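Local coordinates for protein aminodeoxyfutalosine deaminase (Deinococcus radiodurans, PDB 2IMR) that deaminates aminodeoxyfutalosine to futalosine in menaquinone biosynthesis, using one zinc ion per subunit, at residues F174-P179 / A189-H194; S227-A230 / G234-L237; D151-P156 / D160-R165. One frame throughout, in Å; residues are numbered along the deposited sequence.

Contact 1: residues F174-P179 / A189-H194; sequences FEVLNP and AAARTH
The CA atoms of V176 and A191 lie 7.5 Å apart where strand 170-176 packs against helix 184-199, and no hydrogen bond joins the two segments. At this point one V176 methyl does the touching: CG2 lies 4.2 Å from A191 CB, methyl against methyl. V176 sets CG1 anti to its own backbone N (chi1 178°), and the other branch, CG2, is the one that reaches the helix. Two residues back along the strand, F174 points its CB to the same side and meets H194, three residues further along the helix than A191. F174 brings its ring to H194, with CE2 4.2 Å from H194 CB. The phenyl and imidazole rings lie obliquely to one another, centroids 5.7 Å apart and planes at 53°. W198, one turn further along the helix, meets F174 edge-to-face and also touches the imidazole of H194, while M159 and L195 also touch the F174 side chain. V176 is covered further by V187, and by L222 and L226 of helix 220-233. Between F174 and V176, E175, a predicted substrate-binding residue, belongs to the opposite face of the strand and takes no part. This alternation is that of a TIM-barrel strand: one face packs on the surrounding helices and the other looks to the active site. With only carbon-to-carbon contacts and an oblique ring pair across it, the interface holds strand to helix by apolar packing and shape, not by directed polar bonds.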
loop_
_atom_site.group_PDB
_atom_site.type_symbol
_atom_site.label_atom_id
_atom_site.label_comp_id
_atom_site.label_asym_id
_atom_site.label_seq_id
_atom_site.Cartn_x
_atom_site.Cartn_y
_atom_site.Cartn_z
ATOM N N PHE A 174 -10.645 2.625 -7.424
ATOM C CA PHE A 174 -11.360 1.821 -8.418
ATOM C C PHE A 174 -10.339 1.351 -9.446
ATOM O O PHE A 174 -9.698 2.161 -10.106
ATOM C CB PHE A 174 -12.456 2.658 -9.091
ATOM C CG PHE A 174 -13.358 1.869 -10.004
ATOM C CD1 PHE A 174 -13.882 0.642 -9.599
ATOM C CD2 PHE A 174 -13.717 2.370 -11.253
ATOM C CE1 PHE A 174 -14.750 -0.075 -10.425
ATOM C CE2 PHE A 174 -14.585 1.662 -12.090
ATOM C CZ PHE A 174 -15.104 0.437 -11.675
ATOM N N GLU A 175 -10.188 0.040 -9.588
ATOM C CA GLU A 175 -9.196 -0.489 -10.520
ATOM C C GLU A 175 -9.659 -0.512 -11.971
ATOM O O GLU A 175 -10.781 -0.905 -12.266
ATOM C CB GLU A 175 -8.777 -1.897 -10.088
ATOM C CG GLU A 175 -7.453 -2.343 -10.675
ATOM C CD GLU A 175 -6.957 -3.636 -10.062
ATOM O OE1 GLU A 175 -7.634 -4.670 -10.224
ATOM O OE2 GLU A 175 -5.892 -3.614 -9.417
ATOM N N VAL A 176 -8.784 -0.070 -12.870
ATOM C CA VAL A 176 -9.090 -0.059 -14.299
ATOM C C VAL A 176 -8.031 -0.884 -15.019
ATOM O O VAL A 176 -6.839 -0.728 -14.773
ATOM C CB VAL A 176 -9.097 1.371 -14.861
ATOM C CG1 VAL A 176 -9.380 1.337 -16.366
ATOM C CG2 VAL A 176 -10.151 2.196 -14.143
ATOM N N LEU A 177 -8.474 -1.760 -15.913
ATOM C CA LEU A 177 -7.559 -2.642 -16.627
ATOM C C LEU A 177 -7.986 -2.888 -18.072
ATOM O O LEU A 177 -9.039 -3.452 -18.319
ATOM C CB LEU A 177 -7.484 -3.982 -15.875
ATOM C CG LEU A 177 -6.472 -5.090 -16.200
ATOM C CD1 LEU A 177 -6.656 -6.208 -15.176
ATOM C CD2 LEU A 177 -6.662 -5.640 -17.610
ATOM N N ASN A 178 -7.164 -2.453 -19.023
ATOM C CA ASN A 178 -7.435 -2.679 -20.442
ATOM C C ASN A 178 -6.230 -2.198 -21.233
ATOM O O ASN A 178 -6.000 -1.000 -21.355
ATOM C CB ASN A 178 -8.682 -1.935 -20.914
ATOM C CG ASN A 178 -9.094 -2.355 -22.311
ATOM O OD1 ASN A 178 -8.317 -2.232 -23.256
ATOM N ND2 ASN A 178 -10.312 -2.867 -22.445
ATOM N N PRO A 179 -5.454 -3.136 -21.791
ATOM C CA PRO A 179 -4.244 -2.848 -22.571
ATOM C C PRO A 179 -4.398 -2.488 -24.049
ATOM O O PRO A 179 -3.396 -2.267 -24.730
ATOM C CB PRO A 179 -3.426 -4.114 -22.378
ATOM C CG PRO A 179 -4.499 -5.182 -22.411
ATOM C CD PRO A 179 -5.586 -4.585 -21.538
ATOM N N ALA A 189 -14.319 6.649 -20.435
ATOM C CA ALA A 189 -15.657 7.217 -20.292
ATOM C C ALA A 189 -16.511 6.400 -19.320
ATOM O O ALA A 189 -17.242 6.962 -18.498
ATOM C CB ALA A 189 -16.335 7.288 -21.654
ATOM N N ALA A 190 -16.416 5.074 -19.415
ATOM C CA ALA A 190 -17.180 4.189 -18.537
ATOM C C ALA A 190 -16.695 4.330 -17.093
ATOM O O ALA A 190 -17.495 4.336 -16.153
ATOM C CB ALA A 190 -17.035 2.739 -19.002
ATOM N N ALA A 191 -15.379 4.440 -16.928
ATOM C CA ALA A 191 -14.786 4.594 -15.607
ATOM C C ALA A 191 -15.170 5.948 -15.013
ATOM O O ALA A 191 -15.532 6.043 -13.841
ATOM C CB ALA A 191 -13.270 4.474 -15.696
ATOM N N ARG A 192 -15.090 6.994 -15.830
ATOM C CA ARG A 192 -15.432 8.337 -15.374
ATOM C C ARG A 192 -16.864 8.401 -14.858
ATOM O O ARG A 192 -17.125 9.004 -13.820
ATOM C CB ARG A 192 -15.249 9.353 -16.506
ATOM C CG ARG A 192 -15.561 10.790 -16.094
ATOM C CD ARG A 192 -15.285 11.761 -17.233
ATOM N NE ARG A 192 -16.022 11.387 -18.436
ATOM C CZ ARG A 192 -15.854 11.952 -19.629
ATOM N NH1 ARG A 192 -14.967 12.930 -19.790
ATOM N NH2 ARG A 192 -16.571 11.533 -20.666
ATOM N N THR A 193 -17.792 7.779 -15.581
ATOM C CA THR A 193 -19.190 7.781 -15.168
ATOM C C THR A 193 -19.339 7.220 -13.753
ATOM O O THR A 193 -19.979 7.837 -12.902
ATOM C CB THR A 193 -20.064 6.960 -16.144
ATOM O OG1 THR A 193 -20.004 7.558 -17.446
ATOM C CG2 THR A 193 -21.515 6.935 -15.676
ATOM N N HIS A 194 -18.754 6.049 -13.506
ATOM C CA HIS A 194 -18.813 5.431 -12.180
ATOM C C HIS A 194 -18.205 6.363 -11.131
ATOM O O HIS A 194 -18.780 6.581 -10.059
ATOM C CB HIS A 194 -18.037 4.109 -12.170
ATOM C CG HIS A 194 -18.789 2.952 -12.751
ATOM N ND1 HIS A 194 -19.848 2.352 -12.104
ATOM C CD2 HIS A 194 -18.621 2.272 -13.910
ATOM C CE1 HIS A 194 -20.299 1.351 -12.838
ATOM N NE2 HIS A 194 -19.571 1.280 -13.938
#

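Contact 2: residues S227-A230 / G234-L237; sequences SDYA and GLPL
The phenol ring of Y229 is met obliquely by L235, whose CD1 methyl comes to 3.8 Å from Y229 CE2. F188 of helix 184-199 meets the same ring edge-to-face, and L195 also touches the Y229 side chain. Y229 turns its ring toward the loop by setting CG anti to the backbone N (chi1 180°). A230, in the last turn of the helix, uses its carbonyl to close it: A230 O accepts a hydrogen bond from L235 N at 2.8 Å with an N-H...O angle of 156°, while its bond from G234 N is weak. This six-to-one bond, with G234 at positive phi (76°) as the first non-helical residue, marks a Schellman motif closing helix 220-233. Alongside it A230 CB lies 3.9 Å from L235 CB. On the way to strand 238-241, L237 turns back to the helix and sets CD2 3.7 Å from A230 CB, with CD1 4.1 Å from S227 CB. With an alanine in place of L237, CD1 and CD2 would be gone, and a gap would probably open beside A230 CB and S227 CB. The hydroxyl of S227 is engaged apart from this contact, OG bonding to M223 O.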
loop_
_atom_site.group_PDB
_atom_site.type_symbol
_atom_site.label_atom_id
_atom_site.label_comp_id
_atom_site.label_asym_id
_atom_site.label_seq_id
_atom_site.Cartn_x
_atom_site.Cartn_y
_atom_site.Cartn_z
ATOM N N SER A 227 -4.640 9.321 -15.463
ATOM C CA SER A 227 -3.824 10.160 -14.593
ATOM C C SER A 227 -4.183 11.636 -14.727
ATOM O O SER A 227 -4.240 12.349 -13.724
ATOM C CB SER A 227 -2.318 9.937 -14.842
ATOM O OG SER A 227 -1.951 10.126 -16.196
ATOM N N ASP A 228 -4.436 12.093 -15.951
ATOM C CA ASP A 228 -4.808 13.493 -16.159
ATOM C C ASP A 228 -6.138 13.779 -15.473
ATOM O O ASP A 228 -6.300 14.806 -14.812
ATOM C CB ASP A 228 -4.935 13.819 -17.652
ATOM C CG ASP A 228 -3.591 13.896 -18.358
ATOM O OD1 ASP A 228 -2.548 13.855 -17.677
ATOM O OD2 ASP A 228 -3.579 14.009 -19.603
ATOM N N TYR A 229 -7.092 12.867 -15.635
ATOM C CA TYR A 229 -8.403 13.027 -15.020
ATOM C C TYR A 229 -8.269 13.124 -13.504
ATOM O O TYR A 229 -8.785 14.052 -12.886
ATOM C CB TYR A 229 -9.310 11.846 -15.375
ATOM C CG TYR A 229 -10.691 11.936 -14.764
ATOM C CD1 TYR A 229 -11.627 12.857 -15.239
ATOM C CD2 TYR A 229 -11.059 11.112 -13.697
ATOM C CE1 TYR A 229 -12.897 12.958 -14.669
ATOM C CE2 TYR A 229 -12.327 11.206 -13.118
ATOM C CZ TYR A 229 -13.238 12.131 -13.610
ATOM O OH TYR A 229 -14.488 12.225 -13.044
ATOM N N ALA A 230 -7.564 12.165 -12.910
ATOM C CA ALA A 230 -7.375 12.145 -11.460
ATOM C C ALA A 230 -6.648 13.386 -10.950
ATOM O O ALA A 230 -7.023 13.963 -9.929
ATOM C CB ALA A 230 -6.606 10.888 -11.051
ATOM N N GLY A 234 -8.460 15.850 -8.489
ATOM C CA GLY A 234 -7.959 15.671 -7.140
ATOM C C GLY A 234 -8.189 14.270 -6.599
ATOM O O GLY A 234 -8.395 14.095 -5.400
ATOM N N LEU A 235 -8.162 13.268 -7.475
ATOM C CA LEU A 235 -8.360 11.883 -7.050
ATOM C C LEU A 235 -7.020 11.184 -6.837
ATOM O O LEU A 235 -6.164 11.191 -7.719
ATOM C CB LEU A 235 -9.157 11.106 -8.102
ATOM C CG LEU A 235 -10.632 11.454 -8.305
ATOM C CD1 LEU A 235 -11.169 10.673 -9.488
ATOM C CD2 LEU A 235 -11.422 11.129 -7.045
ATOM N N PRO A 236 -6.815 10.574 -5.659
ATOM C CA PRO A 236 -5.543 9.890 -5.425
ATOM C C PRO A 236 -5.370 8.720 -6.392
ATOM O O PRO A 236 -6.351 8.133 -6.858
ATOM C CB PRO A 236 -5.645 9.453 -3.961
ATOM C CG PRO A 236 -7.110 9.311 -3.740
ATOM C CD PRO A 236 -7.673 10.514 -4.465
ATOM N N LEU A 237 -4.119 8.406 -6.708
ATOM C CA LEU A 237 -3.804 7.322 -7.629
ATOM C C LEU A 237 -2.874 6.288 -7.013
ATOM O O LEU A 237 -2.055 6.606 -6.156
ATOM C CB LEU A 237 -3.101 7.870 -8.880
ATOM C CG LEU A 237 -3.840 8.666 -9.957
ATOM C CD1 LEU A 237 -2.817 9.401 -10.820
ATOM C CD2 LEU A 237 -4.687 7.737 -10.807
#

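Contact 3: residues D151-P156 / D160-R165; sequences DIVWAP and DALLAR
In the beta-alpha-beta unit of strand 149-153, helix 156-163 and strand 170-176, D151 and V153 of the first strand face L162 of the helix. One methyl of L162 serves both: CD1 lies 3.4 Å from D151 OD2 and 4.3 Å from V153 CG2. The side chains of D151 and L162 cross at about a right angle, and the contact is CD1 on OD2. With CG anti to the backbone N (chi1 -178°), the D151 carboxylate reaches toward L162, while its other oxygen, OD1, accepts a hydrogen bond from the backbone N of L102. L102 follows the zinc ligand H101, whose side chain is about 5 Å from that of D151 at the nearest atoms; this is consistent with a second-shell position for the carboxylate near the metal site, on a TIM-barrel strand. At the loop end A155 is the N-cap of helix 156-163, and the carboxylate of D103 accepts bonds from the backbone N of W154 and of A155. The first turn is closed by D160 N giving a bond to P156 O at 3.0 Å, nearly straight at 160°. The D160 carboxylate lies next to the same carbonyl, OD2 being 3.5 Å from P156 O; both are acceptors, so no bond forms between them. D160 OD1 is instead held by a salt bridge from R197 NH2 and a hydrogen bond from W198 NE1, both on helix 184-199.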
loop_
_atom_site.group_PDB
_atom_site.type_symbol
_atom_site.label_atom_id
_atom_site.label_comp_id
_atom_site.label_asym_id
_atom_site.label_seq_id
_atom_site.Cartn_x
_atom_site.Cartn_y
_atom_site.Cartn_z
ATOM N N ASP A 151 -7.506 0.573 -0.220
ATOM C CA ASP A 151 -8.066 -0.605 -0.867
ATOM C C ASP A 151 -8.324 -0.473 -2.355
ATOM O O ASP A 151 -8.911 0.505 -2.814
ATOM C CB ASP A 151 -9.374 -1.009 -0.174
ATOM C CG ASP A 151 -9.989 -2.257 -0.776
ATOM O OD1 ASP A 151 -9.261 -3.256 -0.901
ATOM O OD2 ASP A 151 -11.196 -2.249 -1.116
ATOM N N ILE A 152 -7.875 -1.473 -3.103
ATOM C CA ILE A 152 -8.084 -1.504 -4.537
ATOM C C ILE A 152 -9.393 -2.262 -4.734
ATOM O O ILE A 152 -9.540 -3.389 -4.256
ATOM C CB ILE A 152 -6.948 -2.249 -5.259
ATOM C CG1 ILE A 152 -5.596 -1.617 -4.902
ATOM C CG2 ILE A 152 -7.183 -2.214 -6.773
ATOM C CD1 ILE A 152 -5.525 -0.113 -5.138
ATOM N N VAL A 153 -10.336 -1.637 -5.432
ATOM C CA VAL A 153 -11.650 -2.225 -5.674
ATOM C C VAL A 153 -11.855 -2.613 -7.131
ATOM O O VAL A 153 -11.539 -1.839 -8.039
ATOM C CB VAL A 153 -12.783 -1.231 -5.296
ATOM C CG1 VAL A 153 -14.141 -1.872 -5.536
ATOM C CG2 VAL A 153 -12.646 -0.800 -3.850
ATOM N N TRP A 154 -12.402 -3.804 -7.350
ATOM C CA TRP A 154 -12.668 -4.281 -8.699
ATOM C C TRP A 154 -14.148 -4.189 -9.064
ATOM O O TRP A 154 -14.527 -3.465 -9.987
ATOM C CB TRP A 154 -12.209 -5.731 -8.867
ATOM C CG TRP A 154 -12.579 -6.300 -10.217
ATOM C CD1 TRP A 154 -13.757 -6.907 -10.564
ATOM C CD2 TRP A 154 -11.793 -6.239 -11.413
ATOM N NE1 TRP A 154 -13.750 -7.224 -11.906
ATOM C CE2 TRP A 154 -12.556 -6.824 -12.449
ATOM C CE3 TRP A 154 -10.516 -5.743 -11.710
ATOM C CZ2 TRP A 154 -12.083 -6.928 -13.763
ATOM C CZ3 TRP A 154 -10.045 -5.846 -13.016
ATOM C CH2 TRP A 154 -10.829 -6.434 -14.025
ATOM N N ALA A 155 -14.986 -4.922 -8.341
ATOM C CA ALA A 155 -16.417 -4.927 -8.637
ATOM C C ALA A 155 -17.136 -3.661 -8.195
ATOM O O ALA A 155 -17.028 -3.247 -7.049
ATOM C CB ALA A 155 -17.081 -6.151 -7.991
ATOM N N PRO A 156 -17.883 -3.026 -9.112
ATOM C CA PRO A 156 -18.621 -1.804 -8.781
ATOM C C PRO A 156 -19.537 -1.982 -7.559
ATOM O O PRO A 156 -19.674 -1.076 -6.737
ATOM C CB PRO A 156 -19.408 -1.526 -10.057
ATOM C CG PRO A 156 -18.465 -1.995 -11.125
ATOM C CD PRO A 156 -17.957 -3.310 -10.558
ATOM N N ASP A 160 -19.838 0.143 -4.034
ATOM C CA ASP A 160 -21.089 0.639 -3.464
ATOM C C ASP A 160 -21.168 0.287 -1.978
ATOM O O ASP A 160 -21.497 1.131 -1.142
ATOM C CB ASP A 160 -22.310 0.033 -4.172
ATOM C CG ASP A 160 -22.482 0.534 -5.600
ATOM O OD1 ASP A 160 -22.080 1.680 -5.891
ATOM O OD2 ASP A 160 -23.042 -0.216 -6.425
ATOM N N ALA A 161 -20.858 -0.964 -1.656
ATOM C CA ALA A 161 -20.912 -1.438 -0.277
ATOM C C ALA A 161 -19.860 -0.822 0.642
ATOM O O ALA A 161 -20.180 -0.361 1.737
ATOM C CB ALA A 161 -20.787 -2.957 -0.250
ATOM N N LEU A 162 -18.603 -0.818 0.206
ATOM C CA LEU A 162 -17.529 -0.277 1.037
ATOM C C LEU A 162 -17.635 1.224 1.257
ATOM O O LEU A 162 -17.328 1.735 2.338
ATOM C CB LEU A 162 -16.170 -0.619 0.425
ATOM C CG LEU A 162 -15.898 -2.122 0.276
ATOM C CD1 LEU A 162 -14.498 -2.339 -0.280
ATOM C CD2 LEU A 162 -16.040 -2.807 1.630
ATOM N N LEU A 163 -18.079 1.932 0.228
ATOM C CA LEU A 163 -18.219 3.372 0.319
ATOM C C LEU A 163 -19.204 3.727 1.438
ATOM O O LEU A 163 -19.128 4.805 2.023
ATOM C CB LEU A 163 -18.695 3.907 -1.035
ATOM C CG LEU A 163 -18.224 5.283 -1.509
ATOM C CD1 LEU A 163 -16.738 5.489 -1.223
ATOM C CD2 LEU A 163 -18.512 5.391 -3.008
ATOM N N ALA A 164 -20.105 2.801 1.753
ATOM C CA ALA A 164 -21.111 3.020 2.794
ATOM C C ALA A 164 -20.687 2.545 4.187
ATOM O O ALA A 164 -21.451 2.666 5.149
ATOM C CB ALA A 164 -22.419 2.345 2.394
ATOM N N ARG A 165 -19.478 2.004 4.301
ATOM C CA ARG A 165 -18.976 1.529 5.589
ATOM C C ARG A 165 -18.536 2.706 6.453
ATOM O O ARG A 165 -17.502 3.325 6.204
ATOM C CB ARG A 165 -17.796 0.575 5.383
ATOM C CG ARG A 165 -18.158 -0.766 4.746
ATOM C CD ARG A 165 -18.798 -1.732 5.737
ATOM N NE ARG A 165 -17.904 -2.034 6.853
ATOM C CZ ARG A 165 -17.584 -3.262 7.245
ATOM N NH1 ARG A 165 -18.084 -4.317 6.614
ATOM N NH2 ARG A 165 -16.762 -3.437 8.274
#

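Along the chain contact 3 comes first, then contact 1, then contact 2, all within the amidohydrolase barrel. Contacts 1 and 3 have centres about 14 Å apart and share a sheet: strands 149-153 and 170-176 are parallel neighbours, with E175 N 2.8 Å from V153 O in a probable hydrogen bond. Contacts 1 and 2, centres about 12 Å apart, touch through R192 CG and Y229 OH at 3.5 Å, between helices 184-199 and 220-233. Contacts 2 and 3, centres about 18 Å apart, do not touch. Contacts 3 and 1 each join a strand to the helix that follows it; contact 2 closes helix 220-233 ahead of strand 238-241, which carries the zinc ligand H240.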